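Extracellular ligand-binding receptor (PDB 3SG0) probably serves as the periplasmic solute-binding protein of an ABC transporter, capturing aromatic acids such as benzoylformate in a cleft between two lobes. Local coordinates at residues Ala120-Leu125 with Pro141-Met146; Val136-Pro141 with Asn363-Asp368; Ala268-Ser273 with Leu352-Ser357. All blocks are in the same frame, centred on the assembly; numbering follows the deposited sequence. Where two conformers were deposited one is given.

Contact 1 (Ala120-Leu125 with Pro141-Met146); sequences AAAAIL and PNDDIM. With 173 (benzoyl-formic acid), chain B.
Asp143 reaches Ala121 with both its backbone and its carboxylate. Asp143 N, at the start of helix 143-156, bonds Ala121 O at 3.3 Å, a bent link with an angle of 137° at the hydrogen. With chi1 at -74° Asp143 CG is anti to its carbonyl carbon, 3.7 Å from Ala121 CB. Of the two oxygens, Asp143 OD2 is 3.3 Å from Ala121 CB, and Asp143 OD1 also borders that methyl. Asp143 OD1 is gripped by Tyr175 OH and His247 NE2.

Asn142, the residue just before the helix, lays its amide beside Ala123 instead of capping the helix. Asn142 OD1 comes within 3.8 Å of Ala123 CA and takes a hydrogen bond from Lys138 NZ. The Ala123 methyl, CB, faces two side chains of the other segment, Asn142 CB at 4.0 Å and Asp144 OD1 at 3.8 Å.

The peptide N-H of Ala121 serves the ligand: Ala121 N donates to carboxylate oxygen O1B of benzoylformate at 3.0 Å. Thr99, another ligand residue, binds the next N-H, that of Ala122, through OG1.

Asp143 OD2 also lies 3.2 Å from Ala121 O, acceptor against acceptor. That closeness would be unfavourable by itself, but is probably paid for by the donors on Asp143 OD1 and by Lys138 NZ and Asp143 N at Ala121 O. Ala121 thus gives its N-H to the ligand and its carbonyl, one peptide further on, to the start of helix 143-156.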
ATOM      1  N   ALA A 120      -3.205  -3.053   1.400  1.00  7.39           N
ATOM      2  CA  ALA A 120      -3.350  -2.570   0.036  1.00  7.43           C
ATOM      3  C   ALA A 120      -3.760  -1.095   0.010  1.00  6.95           C
ATOM      4  O   ALA A 120      -3.941  -0.476   1.064  1.00  7.84           O
ATOM      5  CB  ALA A 120      -4.338  -3.450  -0.708  1.00  8.90           C
ATOM      6  N   ALA A 121      -3.902  -0.537  -1.190  1.00  7.04           N
ATOM      7  CA  ALA A 121      -3.894   0.921  -1.352  1.00  7.17           C
ATOM      8  C   ALA A 121      -5.205   1.594  -1.749  1.00  6.94           C
ATOM      9  O   ALA A 121      -5.389   2.778  -1.455  1.00  7.47           O
ATOM     10  CB  ALA A 121      -2.814   1.322  -2.361  1.00  8.30           C
ATOM     11  N   ALA A 122      -6.086   0.910  -2.473  1.00  7.37           N
ATOM     12  CA  ALA A 122      -7.242   1.605  -3.056  1.00  7.95           C
ATOM     13  C   ALA A 122      -8.214   2.148  -2.011  1.00  7.28           C
ATOM     14  O   ALA A 122      -8.516   1.485  -1.026  1.00  7.63           O
ATOM     15  CB  ALA A 122      -7.975   0.705  -4.020  1.00  9.13           C
ATOM     16  N   ALA A 123      -8.719   3.356  -2.247  1.00  7.97           N
ATOM     17  CA  ALA A 123      -9.620   4.003  -1.300  1.00  7.99           C
ATOM     18  C   ALA A 123     -10.844   3.155  -0.972  1.00  8.21           C
ATOM     19  O   ALA A 123     -11.316   3.168   0.168  1.00  8.60           O
ATOM     20  CB  ALA A 123     -10.056   5.356  -1.837  1.00  9.78           C
ATOM     21  N   ILE A 124     -11.346   2.413  -1.958  1.00  8.21           N
ATOM     22  CA  ILE A 124     -12.566   1.628  -1.798  0.76  9.22           C
ATOM     23  C   ILE A 124     -12.451   0.577  -0.688  1.00  8.20           C
ATOM     24  O   ILE A 124     -13.458   0.060  -0.198  1.00  9.77           O
ATOM     25  CB  ILE A 124     -12.965   0.980  -3.150  0.76 10.78           C
ATOM     26  CG1 ILE A 124     -14.372   0.392  -3.100  0.76 13.04           C
ATOM     27  CG2 ILE A 124     -11.972  -0.083  -3.568  0.76 12.61           C
ATOM     28  CD1 ILE A 124     -14.885  -0.027  -4.459  0.76 20.83           C
ATOM     29  N   LEU A 125     -11.226   0.246  -0.291  1.00  8.38           N
ATOM     30  CA  LEU A 125     -11.055  -0.720   0.790  1.00  8.11           C
ATOM     31  C   LEU A 125     -11.647  -0.241   2.117  1.00  8.16           C
ATOM     32  O   LEU A 125     -12.064  -1.066   2.931  1.00  9.33           O
ATOM     33  CB  LEU A 125      -9.588  -1.101   0.949  1.00  8.23           C
ATOM     34  CG  LEU A 125      -8.999  -1.834  -0.267  1.00  7.97           C
ATOM     35  CD1 LEU A 125      -7.486  -1.894  -0.176  1.00  9.68           C
ATOM     36  CD2 LEU A 125      -9.598  -3.225  -0.403  1.00 12.25           C
ATOM     37  N   PRO A 141      -1.743   5.202   2.574  1.00  7.11           N
ATOM     38  CA  PRO A 141      -2.681   6.284   2.242  1.00  7.75           C
ATOM     39  C   PRO A 141      -3.567   5.961   1.045  1.00  7.70           C
ATOM     40  O   PRO A 141      -3.119   5.385   0.055  1.00  8.11           O
ATOM     41  CB  PRO A 141      -1.749   7.461   1.936  1.00  8.06           C
ATOM     42  CG  PRO A 141      -0.531   7.178   2.776  1.00  8.37           C
ATOM     43  CD  PRO A 141      -0.353   5.689   2.631  1.00  8.85           C
ATOM     44  N   ASN A 142      -4.836   6.343   1.152  1.00  7.22           N
ATOM     45  CA  ASN A 142      -5.777   6.141   0.063  1.00  7.43           C
ATOM     46  C   ASN A 142      -5.253   6.722  -1.247  1.00  7.53           C
ATOM     47  O   ASN A 142      -4.756   7.856  -1.295  1.00  8.34           O
ATOM     48  CB  ASN A 142      -7.118   6.787   0.398  1.00  8.32           C
ATOM     49  CG  ASN A 142      -7.911   6.017   1.439  1.00  8.07           C
ATOM     50  OD1 ASN A 142      -7.605   4.873   1.773  1.00  8.28           O
ATOM     51  ND2 ASN A 142      -8.957   6.655   1.950  1.00 10.33           N
ATOM     52  N   ASP A 143      -5.409   5.953  -2.322  1.00  7.94           N
ATOM     53  CA  ASP A 143      -4.887   6.349  -3.621  1.00  8.41           C
ATOM     54  C   ASP A 143      -5.462   7.653  -4.132  1.00  8.91           C
ATOM     55  O   ASP A 143      -4.798   8.337  -4.907  1.00  9.93           O
ATOM     56  CB  ASP A 143      -5.112   5.251  -4.662  1.00  8.75           C
ATOM     57  CG  ASP A 143      -4.174   4.085  -4.480  1.00  8.13           C
ATOM     58  OD1 ASP A 143      -2.972   4.337  -4.214  1.00  8.42           O
ATOM     59  OD2 ASP A 143      -4.639   2.933  -4.590  1.00  8.21           O
ATOM     60  N   ASP A 144      -6.678   8.018  -3.736  1.00  8.83           N
ATOM     61  CA  ASP A 144      -7.221   9.283  -4.216  1.00  9.67           C
ATOM     62  C   ASP A 144      -6.402  10.484  -3.736  1.00 10.71           C
ATOM     63  O   ASP A 144      -6.255  11.468  -4.467  1.00 11.32           O
ATOM     64  CB  ASP A 144      -8.735   9.437  -3.949  1.00 11.67           C
ATOM     65  CG  ASP A 144      -9.120   9.327  -2.483  1.00 15.07           C
ATOM     66  OD1 ASP A 144      -8.367   8.773  -1.670  1.00 13.94           O
ATOM     67  OD2 ASP A 144     -10.234   9.793  -2.142  1.00 20.67           O
ATOM     68  N   ILE A 145      -5.848  10.394  -2.528  1.00  9.59           N
ATOM     69  CA  ILE A 145      -4.970  11.438  -2.011  1.00 10.73           C
ATOM     70  C   ILE A 145      -3.735  11.568  -2.894  1.00  9.82           C
ATOM     71  O   ILE A 145      -3.321  12.667  -3.269  1.00 10.77           O
ATOM     72  CB  ILE A 145      -4.527  11.117  -0.567  1.00 10.67           C
ATOM     73  CG1 ILE A 145      -5.734  11.072   0.372  1.00 13.01           C
ATOM     74  CG2 ILE A 145      -3.493  12.124  -0.077  1.00 12.59           C
ATOM     75  CD1 ILE A 145      -5.425  10.466   1.734  1.00 13.34           C
HETATM   76  N   MSE A 146      -3.144  10.429  -3.228  1.00  9.74           N
HETATM   77  CA  MSE A 146      -1.949  10.417  -4.053  1.00  9.27           C
HETATM   78  C   MSE A 146      -2.242  10.876  -5.476  1.00  9.46           C
HETATM   79  O   MSE A 146      -1.456  11.619  -6.070  1.00 10.53           O
HETATM   80  CB  MSE A 146      -1.318   9.024  -4.056  1.00  9.63           C
HETATM   81  CG  MSE A 146      -0.884   8.561  -2.665  1.00 11.24           C
HETATM   82 SE   MSE A 146       0.521   9.702  -1.907  0.59 12.36          SE
HETATM   83  CE  MSE A 146       0.495   9.144  -0.060  1.00 11.23           C
TER
HETATM   84  O1B 173 B 384      -3.362  -1.998  -3.710  1.00  9.35           O
HETATM   85  C1  173 B 384      -2.774  -2.578  -4.584  1.00 11.26           C
HETATM   86  O1A 173 B 384      -3.394  -3.446  -5.475  1.00 10.35           O
HETATM   87  C2  173 B 384      -1.352  -2.212  -4.916  1.00 11.86           C
HETATM   88  O2  173 B 384      -0.854  -2.584  -5.937  1.00 15.69           O
HETATM   89  C1G 173 B 384      -0.591  -1.430  -3.892  1.00 11.71           C
HETATM   90  C2D 173 B 384      -0.672  -1.848  -2.428  1.00 10.89           C
HETATM   91  C2E 173 B 384       0.071  -1.054  -1.374  1.00  9.81           C
HETATM   92  C3  173 B 384       0.881   0.170  -1.799  1.00 11.76           C
HETATM   93  C1E 173 B 384       0.940   0.571  -3.285  1.00 11.97           C
HETATM   94  C1D 173 B 384       0.212  -0.226  -4.347  1.00 13.63           C

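Contact 2 (Val136-Pro141 with Asn363-Asp368)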
ATOM      1  N   VAL A 136     -12.465  -2.567   9.265  1.00  7.27           N
ATOM      2  CA  VAL A 136     -11.262  -2.533   8.441  1.00  7.31           C
ATOM      3  C   VAL A 136     -10.459  -1.263   8.689  1.00  7.41           C
ATOM      4  O   VAL A 136     -11.027  -0.168   8.757  1.00  7.79           O
ATOM      5  CB  VAL A 136     -11.645  -2.602   6.943  1.00  7.59           C
ATOM      6  CG1 VAL A 136     -10.401  -2.678   6.054  1.00  9.11           C
ATOM      7  CG2 VAL A 136     -12.555  -3.787   6.694  1.00  9.25           C
ATOM      8  N   TYR A 137      -9.142  -1.408   8.820  1.00  6.99           N
ATOM      9  CA  TYR A 137      -8.224  -0.274   8.936  1.00  7.08           C
ATOM     10  C   TYR A 137      -7.165  -0.391   7.857  1.00  6.95           C
ATOM     11  O   TYR A 137      -6.930  -1.482   7.324  1.00  7.72           O
ATOM     12  CB  TYR A 137      -7.605  -0.217  10.336  1.00  7.06           C
ATOM     13  CG  TYR A 137      -8.650   0.070  11.372  1.00  7.48           C
ATOM     14  CD1 TYR A 137      -9.076   1.369  11.605  1.00  8.35           C
ATOM     15  CD2 TYR A 137      -9.265  -0.957  12.076  1.00  8.33           C
ATOM     16  CE1 TYR A 137     -10.054   1.641  12.536  1.00  8.10           C
ATOM     17  CE2 TYR A 137     -10.261  -0.693  12.999  1.00  8.57           C
ATOM     18  CZ  TYR A 137     -10.651   0.611  13.217  1.00  8.45           C
ATOM     19  OH  TYR A 137     -11.645   0.918  14.125  1.00  9.42           O
ATOM     20  N   LYS A 138      -6.506   0.718   7.549  1.00  6.85           N
ATOM     21  CA  LYS A 138      -5.687   0.772   6.347  1.00  7.21           C
ATOM     22  C   LYS A 138      -4.551   1.772   6.490  1.00  6.48           C
ATOM     23  O   LYS A 138      -4.771   2.981   6.414  1.00  7.59           O
ATOM     24  CB  LYS A 138      -6.594   1.162   5.177  1.00  7.64           C
ATOM     25  CG  LYS A 138      -5.918   1.291   3.834  1.00  7.50           C
ATOM     26  CD  LYS A 138      -6.956   1.543   2.746  1.00  8.08           C
ATOM     27  CE  LYS A 138      -6.341   1.705   1.380  1.00  7.49           C
ATOM     28  NZ  LYS A 138      -5.578   2.975   1.281  1.00  7.64           N
ATOM     29  N   VAL A 139      -3.333   1.274   6.668  1.00  6.63           N
ATOM     30  CA  VAL A 139      -2.194   2.169   6.859  1.00  7.13           C
ATOM     31  C   VAL A 139      -1.638   2.805   5.590  1.00  7.39           C
ATOM     32  O   VAL A 139      -1.002   3.857   5.683  1.00  7.67           O
ATOM     33  CB  VAL A 139      -1.039   1.508   7.640  1.00  7.70           C
ATOM     34  CG1 VAL A 139      -1.490   1.146   9.047  1.00  9.02           C
ATOM     35  CG2 VAL A 139      -0.445   0.319   6.885  1.00  8.01           C
ATOM     36  N   VAL A 140      -1.831   2.212   4.414  1.00  7.33           N
ATOM     37  CA  VAL A 140      -1.327   2.849   3.193  1.00  7.57           C
ATOM     38  C   VAL A 140      -2.269   3.997   2.862  1.00  7.57           C
ATOM     39  O   VAL A 140      -3.476   3.807   2.877  1.00  7.37           O
ATOM     40  CB  VAL A 140      -1.282   1.855   2.020  1.00  7.46           C
ATOM     41  CG1 VAL A 140      -0.888   2.570   0.735  1.00  9.20           C
ATOM     42  CG2 VAL A 140      -0.311   0.725   2.319  1.00  8.71           C
ATOM     43  N   PRO A 141      -1.743   5.202   2.574  1.00  7.11           N
ATOM     44  CA  PRO A 141      -2.681   6.284   2.242  1.00  7.75           C
ATOM     45  C   PRO A 141      -3.567   5.961   1.045  1.00  7.70           C
ATOM     46  O   PRO A 141      -3.119   5.385   0.055  1.00  8.11           O
ATOM     47  CB  PRO A 141      -1.749   7.461   1.936  1.00  8.06           C
ATOM     48  CG  PRO A 141      -0.531   7.178   2.776  1.00  8.37           C
ATOM     49  CD  PRO A 141      -0.353   5.689   2.631  1.00  8.85           C
ATOM     50  N   ASN A 363     -13.279   7.675   9.067  1.00  9.52           N
ATOM     51  CA  ASN A 363     -12.027   7.587   8.329  1.00  9.74           C
ATOM     52  C   ASN A 363     -11.102   6.555   8.956  1.00  8.78           C
ATOM     53  O   ASN A 363     -10.431   6.826   9.951  1.00  8.76           O
ATOM     54  CB  ASN A 363     -11.342   8.951   8.252  1.00 10.75           C
ATOM     55  CG  ASN A 363     -10.153   8.930   7.324  1.00 10.18           C
ATOM     56  OD1 ASN A 363      -9.716   7.862   6.887  1.00  9.62           O
ATOM     57  ND2 ASN A 363      -9.601  10.104   7.029  1.00 13.13           N
ATOM     58  N   HIS A 364     -11.093   5.361   8.370  1.00  7.62           N
ATOM     59  CA  HIS A 364     -10.262   4.270   8.857  1.00  7.60           C
ATOM     60  C   HIS A 364      -8.941   4.158   8.087  1.00  7.18           C
ATOM     61  O   HIS A 364      -8.243   3.144   8.173  1.00  7.91           O
ATOM     62  CB  HIS A 364     -11.034   2.960   8.816  1.00  8.04           C
ATOM     63  CG  HIS A 364     -11.978   2.777   9.961  1.00  7.91           C
ATOM     64  ND1 HIS A 364     -12.502   1.544  10.280  1.00  8.12           N
ATOM     65  CD2 HIS A 364     -12.476   3.646  10.876  1.00  8.81           C
ATOM     66  CE1 HIS A 364     -13.278   1.658  11.345  1.00  8.40           C
ATOM     67  NE2 HIS A 364     -13.285   2.924  11.723  1.00  8.57           N
ATOM     68  N   ASN A 365      -8.617   5.216   7.347  1.00  7.55           N
ATOM     69  CA  ASN A 365      -7.322   5.367   6.678  1.00  7.63           C
ATOM     70  C   ASN A 365      -6.447   6.316   7.502  1.00  7.63           C
ATOM     71  O   ASN A 365      -5.393   5.923   8.009  1.00  8.45           O
ATOM     72  CB  ASN A 365      -7.556   5.893   5.260  1.00  7.51           C
ATOM     73  CG  ASN A 365      -6.292   5.975   4.419  1.00  7.49           C
ATOM     74  OD1 ASN A 365      -6.114   6.940   3.665  1.00  7.79           O
ATOM     75  ND2 ASN A 365      -5.441   4.956   4.493  1.00  8.00           N
ATOM     76  N   GLY A 366      -6.901   7.559   7.644  1.00  8.02           N
ATOM     77  CA  GLY A 366      -6.319   8.455   8.626  1.00  8.58           C
ATOM     78  C   GLY A 366      -5.468   9.592   8.094  1.00  8.54           C
ATOM     79  O   GLY A 366      -4.874  10.320   8.895  1.00  9.55           O
ATOM     80  N   TYR A 367      -5.412   9.771   6.781  1.00  9.04           N
ATOM     81  CA  TYR A 367      -4.473  10.719   6.178  1.00  9.37           C
ATOM     82  C   TYR A 367      -5.164  11.801   5.380  1.00 10.34           C
ATOM     83  O   TYR A 367      -6.300  11.644   4.936  1.00 11.23           O
ATOM     84  CB  TYR A 367      -3.510   9.988   5.235  1.00  8.96           C
ATOM     85  CG  TYR A 367      -2.824   8.815   5.866  1.00  7.97           C
ATOM     86  CD1 TYR A 367      -1.732   8.991   6.708  1.00  8.59           C
ATOM     87  CD2 TYR A 367      -3.286   7.526   5.646  1.00  8.46           C
ATOM     88  CE1 TYR A 367      -1.110   7.917   7.295  1.00  8.67           C
ATOM     89  CE2 TYR A 367      -2.671   6.444   6.218  1.00  8.15           C
ATOM     90  CZ  TYR A 367      -1.586   6.643   7.046  1.00  7.53           C
ATOM     91  OH  TYR A 367      -0.971   5.573   7.641  1.00  8.30           O
ATOM     92  N   ASP A 368      -4.447  12.898   5.166  1.00 10.25           N
ATOM     93  CA  ASP A 368      -4.874  13.932   4.238  1.00 11.94           C
ATOM     94  C   ASP A 368      -3.714  14.272   3.316  1.00 10.59           C
ATOM     95  O   ASP A 368      -2.745  13.525   3.231  1.00 10.17           O
ATOM     96  CB  ASP A 368      -5.405  15.167   4.977  1.00 14.21           C
ATOM     97  CG  ASP A 368      -4.394  15.764   5.947  1.00 14.57           C
ATOM     98  OD1 ASP A 368      -3.184  15.590   5.746  1.00 13.75           O
ATOM     99  OD2 ASP A 368      -4.806  16.431   6.925  1.00 18.91           O
TER
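Val136-Pro141 and His364-Tyr367 run side by side in almost the same direction, 10° apart, with Tyr137 level with His364 and Lys138 with Asn365. A weak backbone bond joins them, Lys138 N to His364 O. Beyond it the two backbones are held mainly by side chains of the second segment reaching carbonyls of the first.

His364 ND1 donates to Val136 O at 2.7 Å, the acceptor lying close to the imidazole plane. The same ring stacks, offset, on Tyr137, the centroids 4.0 Å apart and the planes at 18°. Tyr137 CE1 sits over the centre of the imidazole, while His364 ND1 falls toward the rim of the phenol. The polar ends are occupied further out: His364 NE2 by Glu345, Tyr137 OH by the carbonyl of Arg341.

Strand 136-138 is the last strand of a mixed sheet in one lobe of the periplasmic binding protein fold. The loop 363-368 therefore lines the edge of that sheet.

Asn365 extends CG anti to its backbone N (chi1 -175°), and ND2 forks between two carbonyls. Asn365 ND2 bonds Lys138 O at 2.8 Å and Val140 O at 2.8 Å, standing above the plane of each. Lys138 NZ comes to Val140 O from the opposite face, also at 2.8 Å, so two donors clasp that oxygen from both sides. Val140 itself touches the benzoylformate.

Tyr367 turns its ring face to the pyrrolidine of Pro141, whose CG makes a CH-pi contact 4.1 Å from the ring centroid. Tyr367 OH lies 2.6 Å from Val139 O, at best a weak hydrogen bond. Asn363 OD1 receives Asn365 N, two residues on, in an Asx turn, and Gly366 N, three residues on, in an Asx motif.

Contact 3 (Ala268-Ser273 with Leu352-Ser357)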
ATOM      1  N   ALA A 268       3.603  10.208  -6.435  1.00  9.17           N
ATOM      2  CA  ALA A 268       3.223  10.642  -5.102  1.00  9.61           C
ATOM      3  C   ALA A 268       3.251   9.428  -4.182  1.00  8.50           C
ATOM      4  O   ALA A 268       2.639   8.396  -4.480  1.00  9.32           O
ATOM      5  CB  ALA A 268       1.838  11.269  -5.126  1.00 10.67           C
ATOM      6  N   GLY A 269       3.963   9.539  -3.069  1.00  8.56           N
ATOM      7  CA  GLY A 269       4.104   8.432  -2.151  1.00  9.39           C
ATOM      8  C   GLY A 269       4.283   8.856  -0.709  1.00  8.02           C
ATOM      9  O   GLY A 269       3.907   9.959  -0.289  1.00  9.61           O
ATOM     10  N   GLU A 270       4.860   7.936   0.053  1.00  8.52           N
ATOM     11  CA  GLU A 270       4.889   8.002   1.506  1.00  8.75           C
ATOM     12  C   GLU A 270       6.163   8.611   2.066  1.00  8.53           C
ATOM     13  O   GLU A 270       7.219   8.573   1.434  1.00  8.95           O
ATOM     14  CB  GLU A 270       4.731   6.595   2.098  1.00  9.23           C
ATOM     15  CG  GLU A 270       3.346   5.991   1.956  1.00  9.22           C
ATOM     16  CD  GLU A 270       3.020   5.540   0.544  1.00  8.46           C
ATOM     17  OE1 GLU A 270       3.773   4.728  -0.040  1.00  9.33           O
ATOM     18  OE2 GLU A 270       1.974   5.995   0.040  1.00  9.37           O
ATOM     19  N   ALA A 271       6.063   9.102   3.297  1.00  8.29           N
ATOM     20  CA  ALA A 271       7.207   9.664   4.008  1.00  9.30           C
ATOM     21  C   ALA A 271       8.401   8.729   3.976  1.00  8.67           C
ATOM     22  O   ALA A 271       9.531   9.174   3.789  1.00  9.98           O
ATOM     23  CB  ALA A 271       6.831   9.980   5.441  1.00 10.39           C
ATOM     24  N   PHE A 272       8.159   7.433   4.152  1.00  8.84           N
ATOM     25  CA  PHE A 272       9.231   6.435   4.147  1.00  9.14           C
ATOM     26  C   PHE A 272      10.157   6.622   2.951  1.00  8.88           C
ATOM     27  O   PHE A 272      11.381   6.511   3.074  1.00 10.20           O
ATOM     28  CB  PHE A 272       8.591   5.043   4.125  1.00  9.56           C
ATOM     29  CG  PHE A 272       9.560   3.879   4.064  1.00  8.94           C
ATOM     30  CD1 PHE A 272       9.836   3.131   5.204  1.00  9.76           C
ATOM     31  CD2 PHE A 272      10.124   3.483   2.862  1.00  9.67           C
ATOM     32  CE1 PHE A 272      10.678   2.026   5.147  1.00 10.77           C
ATOM     33  CE2 PHE A 272      10.974   2.381   2.807  1.00  9.87           C
ATOM     34  CZ  PHE A 272      11.248   1.657   3.955  1.00 10.35           C
ATOM     35  N   SER A 273       9.577   6.878   1.783  1.00  8.94           N
ATOM     36  CA  SER A 273      10.367   6.960   0.555  1.00 10.21           C
ATOM     37  C   SER A 273      11.224   8.213   0.468  1.00 10.55           C
ATOM     38  O   SER A 273      12.236   8.228  -0.234  1.00 11.32           O
ATOM     39  CB  SER A 273       9.450   6.899  -0.663  1.00 10.24           C
ATOM     40  OG  SER A 273       8.712   5.687  -0.683  1.00  9.62           O
ATOM     41  N   LEU A 352       3.330   7.473  11.446  1.00  9.39           N
ATOM     42  CA  LEU A 352       3.654   6.158  10.906  1.00  8.85           C
ATOM     43  C   LEU A 352       4.619   6.351   9.747  1.00  8.45           C
ATOM     44  O   LEU A 352       4.790   7.461   9.252  1.00  8.92           O
ATOM     45  CB  LEU A 352       2.378   5.475  10.395  1.00  8.69           C
ATOM     46  CG  LEU A 352       1.331   5.106  11.451  1.00  8.91           C
ATOM     47  CD1 LEU A 352       0.085   4.560  10.796  1.00  9.64           C
ATOM     48  CD2 LEU A 352       1.896   4.098  12.459  1.00 10.86           C
ATOM     49  N   ASN A 353       5.236   5.271   9.287  1.00  8.16           N
ATOM     50  CA  ASN A 353       6.042   5.347   8.075  1.00  8.70           C
ATOM     51  C   ASN A 353       5.232   5.776   6.866  1.00  8.84           C
ATOM     52  O   ASN A 353       5.754   6.368   5.919  1.00  9.29           O
ATOM     53  CB  ASN A 353       6.714   4.012   7.824  1.00  9.01           C
ATOM     54  CG  ASN A 353       7.821   3.762   8.801  1.00  8.85           C
ATOM     55  OD1 ASN A 353       8.937   4.245   8.605  1.00  9.70           O
ATOM     56  ND2 ASN A 353       7.526   3.052   9.885  1.00  9.49           N
ATOM     57  N   ASN A 354       3.934   5.485   6.917  1.00  8.02           N
ATOM     58  CA  ASN A 354       3.011   5.831   5.853  1.00  8.38           C
ATOM     59  C   ASN A 354       2.495   7.265   5.915  1.00  8.64           C
ATOM     60  O   ASN A 354       1.853   7.716   4.966  1.00  9.26           O
ATOM     61  CB  ASN A 354       1.836   4.840   5.850  1.00  8.63           C
ATOM     62  CG  ASN A 354       2.122   3.609   5.018  1.00  8.13           C
ATOM     63  OD1 ASN A 354       2.017   3.654   3.794  1.00  8.48           O
ATOM     64  ND2 ASN A 354       2.470   2.503   5.665  1.00  8.08           N
ATOM     65  N   GLY A 355       2.753   7.975   7.010  1.00  8.56           N
ATOM     66  CA  GLY A 355       2.281   9.344   7.146  1.00  9.14           C
ATOM     67  C   GLY A 355       1.754   9.629   8.533  1.00  8.64           C
ATOM     68  O   GLY A 355       1.850   8.792   9.434  1.00  9.51           O
ATOM     69  N   LEU A 356       1.210  10.830   8.704  1.00  9.97           N
ATOM     70  CA  LEU A 356       0.613  11.233   9.972  0.65  9.14           C
ATOM     71  C   LEU A 356      -0.841  10.797  10.006  1.00  9.10           C
ATOM     72  O   LEU A 356      -1.673  11.293   9.237  1.00 10.85           O
ATOM     73  CB  LEU A 356       0.724  12.744  10.178  0.65 12.61           C
ATOM     74  CG  LEU A 356       0.149  13.257  11.502  0.65 13.72           C
ATOM     75  CD1 LEU A 356       0.933  12.712  12.686  0.65 16.06           C
ATOM     76  CD2 LEU A 356       0.145  14.778  11.528  0.65 16.62           C
ATOM     77  N   SER A 357      -1.133   9.870  10.909  1.00  9.49           N
ATOM     78  CA  SER A 357      -2.407   9.175  10.931  1.00  9.49           C
ATOM     79  C   SER A 357      -3.333   9.658  12.043  1.00  8.75           C
ATOM     80  O   SER A 357      -2.946   9.702  13.215  1.00  9.96           O
ATOM     81  CB  SER A 357      -2.112   7.693  11.112  1.00  9.47           C
ATOM     82  OG  SER A 357      -3.305   6.947  11.286  1.00  9.78           O
TER
HETATM   83  O   HOH W   1       3.346   9.804   3.967  1.00  9.85           O
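This is a buried contact between a hairpin turn and a strand-to-helix junction. The type I turn Leu352-Gly355, which joins the antiparallel strands 350-352 and 355-357, packs against residues 270-272, where the chain leaves strand 266-269 and enters a short, weakly bonded helical turn from about Ala271.

One direct backbone bond joins them, from Phe272 N to Asn353 O at 3.2 Å with the donor in the carbonyl plane. Next to it a water spans the gap, accepting from Ala271 N at 2.9 Å and donating to Asn354 O at 2.8 Å. Consecutive N-H groups of the junction are thus matched to consecutive carbonyls of the turn. The Ala271 methyl, CB, packs on Asn353 O at 3.8 Å.

Phe272 has CG anti to its backbone N (chi1 178°), and its CD1 edge meets Asn353 OD1 at 3.7 Å, with the oxygen near the ring plane. Ring and amide planes are turned 68° from each other. Lys288 makes a cation-pi contact with that ring.

The side chains of Glu270 and Asn354 run alongside each other in the same direction; Glu270 CG is 3.3 Å from Asn354 OD1. A bend at chi2 (74°) sets the direction of the glutamate's CD, and beyond it OE2 is bonded to His247 ND1. Asp313 of helix 306-328 takes both turn amides: OD1 receives Asn353 ND2 and OD2 receives Asn354 ND2, which fixes the turn on that helix.

With the benzoylformate about 6 Å from the Glu270 side chain, this beta hairpin docked on a strand end is consistent with the region where chain crossovers link the two lobes of a leucine-binding-type periplasmic receptor, beside the ligand cleft.

Overall arrangement
Contacts 1 and 2 have centres about 8 Å apart and share Pro141. Two further bonds join them: Ala121 O to Lys138 NZ at 2.8 Å and Asn142 N to Asn365 OD1 at 2.9 Å. Contact 3 is nested in the chain loop that contact 2 closes, its centre about 11 Å from that of contact 2 and 13 Å from that of contact 1. Asn354 is one meeting point of all three, Asn354 O touching Pro141 CG at 3.3 Å. His247 connects contacts 1 and 3, bonding Asp143 through one ring nitrogen and Glu270 through the other. Contact 1 bonds the benzoylformate directly; contact 2 touches it through Val140, while contact 3 stands further back.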